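Local structure of HTH marR-type domain-containing protein (Streptococcus agalactiae serotype III, 7DVV) at residues F78-P83 against Y94-G99. The protein binds heme and probably acts as a MarR-family transcription regulator that binds DNA through a winged helix-turn-helix domain. Numbering follows the deposited sequence.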
loop_
_atom_site.group_PDB
_atom_site.type_symbol
_atom_site.label_atom_id
_atom_site.label_comp_id
_atom_site.label_asym_id
_atom_site.label_seq_id
_atom_site.Cartn_x
_atom_site.Cartn_y
_atom_site.Cartn_z
ATOM N N PHE B 78 -22.332 5.993 -6.254
ATOM C CA PHE B 78 -21.572 6.540 -7.369
ATOM C C PHE B 78 -21.915 5.875 -8.711
ATOM O O PHE B 78 -21.596 6.414 -9.808
ATOM C CB PHE B 78 -20.068 6.454 -7.107
ATOM C CG PHE B 78 -19.588 7.021 -5.794
ATOM C CD1 PHE B 78 -20.154 8.156 -5.243
ATOM C CD2 PHE B 78 -18.510 6.430 -5.119
ATOM C CE1 PHE B 78 -19.675 8.677 -4.052
ATOM C CE2 PHE B 78 -18.020 6.949 -3.925
ATOM C CZ PHE B 78 -18.590 8.093 -3.414
ATOM N N ILE B 79 -22.547 4.704 -8.667
ATOM C CA ILE B 79 -22.689 3.977 -9.919
ATOM C C ILE B 79 -23.925 3.099 -9.837
ATOM O O ILE B 79 -24.445 2.833 -8.742
ATOM C CB ILE B 79 -21.463 3.138 -10.339
ATOM C CG1 ILE B 79 -21.179 1.968 -9.394
ATOM C CG2 ILE B 79 -20.200 3.953 -10.615
ATOM C CD1 ILE B 79 -20.292 0.970 -10.085
ATOM N N ALA B 80 -24.392 2.715 -11.029
ATOM C CA ALA B 80 -25.463 1.756 -11.214
ATOM C C ALA B 80 -24.873 0.652 -12.091
ATOM O O ALA B 80 -24.083 0.965 -13.024
ATOM C CB ALA B 80 -26.628 2.453 -11.902
ATOM N N ILE B 81 -25.226 -0.605 -11.762
ATOM C CA ILE B 81 -24.665 -1.777 -12.444
ATOM C C ILE B 81 -25.849 -2.355 -13.170
ATOM O O ILE B 81 -26.876 -2.545 -12.518
ATOM C CB ILE B 81 -24.090 -2.821 -11.443
ATOM C CG1 ILE B 81 -22.904 -2.293 -10.624
ATOM C CG2 ILE B 81 -23.739 -4.138 -12.096
ATOM C CD1 ILE B 81 -22.917 -2.751 -9.159
ATOM N N VAL B 82 -25.679 -2.614 -14.479
ATOM C CA VAL B 82 -26.740 -3.081 -15.372
ATOM C C VAL B 82 -26.260 -4.214 -16.284
ATOM O O VAL B 82 -25.355 -4.027 -17.121
ATOM C CB VAL B 82 -27.214 -1.896 -16.211
ATOM C CG1 VAL B 82 -28.111 -2.340 -17.372
ATOM C CG2 VAL B 82 -27.869 -0.909 -15.277
ATOM N N PRO B 83 -26.893 -5.407 -16.186
ATOM C CA PRO B 83 -26.552 -6.539 -17.044
ATOM C C PRO B 83 -26.697 -6.067 -18.475
ATOM O O PRO B 83 -27.486 -5.141 -18.728
ATOM C CB PRO B 83 -27.634 -7.575 -16.741
ATOM C CG PRO B 83 -28.019 -7.274 -15.336
ATOM C CD PRO B 83 -27.933 -5.749 -15.210
ATOM N N TYR B 94 -22.291 2.446 -14.913
ATOM C CA TYR B 94 -22.803 3.734 -15.319
ATOM C C TYR B 94 -22.692 4.651 -14.105
ATOM O O TYR B 94 -23.158 4.286 -13.013
ATOM C CB TYR B 94 -24.243 3.553 -15.825
ATOM C CG TYR B 94 -24.423 2.701 -17.074
ATOM C CD1 TYR B 94 -24.032 3.172 -18.338
ATOM C CD2 TYR B 94 -24.975 1.419 -16.997
ATOM C CE1 TYR B 94 -24.198 2.419 -19.490
ATOM C CE2 TYR B 94 -25.131 0.648 -18.146
ATOM C CZ TYR B 94 -24.749 1.139 -19.400
ATOM O OH TYR B 94 -24.921 0.369 -20.540
ATOM N N LEU B 95 -22.028 5.802 -14.297
ATOM C CA LEU B 95 -21.967 6.878 -13.323
ATOM C C LEU B 95 -23.381 7.317 -13.016
ATOM O O LEU B 95 -24.159 7.496 -13.940
ATOM C CB LEU B 95 -21.232 8.084 -13.908
ATOM C CG LEU B 95 -19.809 8.250 -13.399
ATOM C CD1 LEU B 95 -19.379 9.682 -13.669
ATOM C CD2 LEU B 95 -19.735 7.926 -11.910
ATOM N N THR B 96 -23.711 7.500 -11.742
ATOM C CA THR B 96 -24.981 8.096 -11.402
ATOM C C THR B 96 -24.834 9.615 -11.365
ATOM O O THR B 96 -23.743 10.158 -11.627
ATOM C CB THR B 96 -25.436 7.710 -9.994
ATOM O OG1 THR B 96 -24.460 8.152 -9.035
ATOM C CG2 THR B 96 -25.766 6.248 -9.844
ATOM N N HIS B 97 -25.944 10.266 -10.969
ATOM C CA HIS B 97 -26.007 11.704 -10.836
ATOM C C HIS B 97 -25.019 12.160 -9.763
ATOM O O HIS B 97 -24.180 13.028 -10.014
ATOM C CB HIS B 97 -27.467 12.120 -10.609
ATOM C CG HIS B 97 -27.652 13.578 -10.356
ATOM N ND1 HIS B 97 -27.721 14.491 -11.383
ATOM C CD2 HIS B 97 -27.780 14.286 -9.215
ATOM C CE1 HIS B 97 -27.906 15.694 -10.882
ATOM N NE2 HIS B 97 -27.962 15.605 -9.566
ATOM N N LEU B 98 -25.114 11.544 -8.570
ATOM C CA LEU B 98 -24.177 11.821 -7.483
ATOM C C LEU B 98 -22.772 11.527 -7.978
ATOM O O LEU B 98 -21.868 12.336 -7.799
ATOM C CB LEU B 98 -24.539 10.991 -6.249
ATOM C CG LEU B 98 -23.573 11.160 -5.083
ATOM C CD1 LEU B 98 -23.472 12.606 -4.648
ATOM C CD2 LEU B 98 -23.891 10.225 -3.919
ATOM N N GLY B 99 -22.623 10.384 -8.652
ATOM C CA GLY B 99 -21.369 10.073 -9.317
ATOM C C GLY B 99 -20.792 11.239 -10.135
ATOM O O GLY B 99 -19.599 11.516 -10.005
#
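Val82 meets the Tyr94 ring at its edge and in its plane, the valine CB lying 3.8 Å from CE2 of the tyrosine, and the two side chains cross at about a right angle. The Phe78 ring is approached obliquely by the CD2 methyl of Leu98; the Phe78 side chain also touches Gln35 of helix 34-44, His30 and Leu31. Tyr94 lies on, and Phe78 just precedes, the strands of the wing, the antiparallel hairpin of strands 79-83 and 91-95 in the winged helix-turn-helix fold of MarR proteins. Tyr94 carries CG anti to its carbonyl carbon (chi1 -64°), which turns the ring along the hairpin to reach Val82, two residues beyond its strand partner Ala80. Ala80 and Tyr94 form the antiparallel hydrogen-bonded pair: Ala80 N to Tyr94 O is 2.8 Å, and the return bond from Tyr94 N to Ala80 O is more bent, with an N-H...O angle of 136°. At the neighbouring non-hydrogen-bonded pair, Ile79 and Leu95, the side chains diverge, yet Leu95 CD2 still comes within 4.2 Å of Ile79 CG2. Both residues pack on Leu42, so this side of the hairpin is laid against helix 34-44. Beyond the strands, Thr96 N donates to Phe78 O at 3.1 Å; the bond is nearly straight at hydrogen, but the donor stands 52° out of the carbonyl plane. The bound nucleic acid passes about 6 Å from the nearest atom of the contact, consistent with a wing held close to DNA. Thr96 is the N-cap of helix 97-117, and the CG2 methyl packs 3.6 Å from Ile79 C. Thr96 OG1 hydrogen-bonds Gly77 O and also accepts the capping bond from Gly99 N at 2.9 Å.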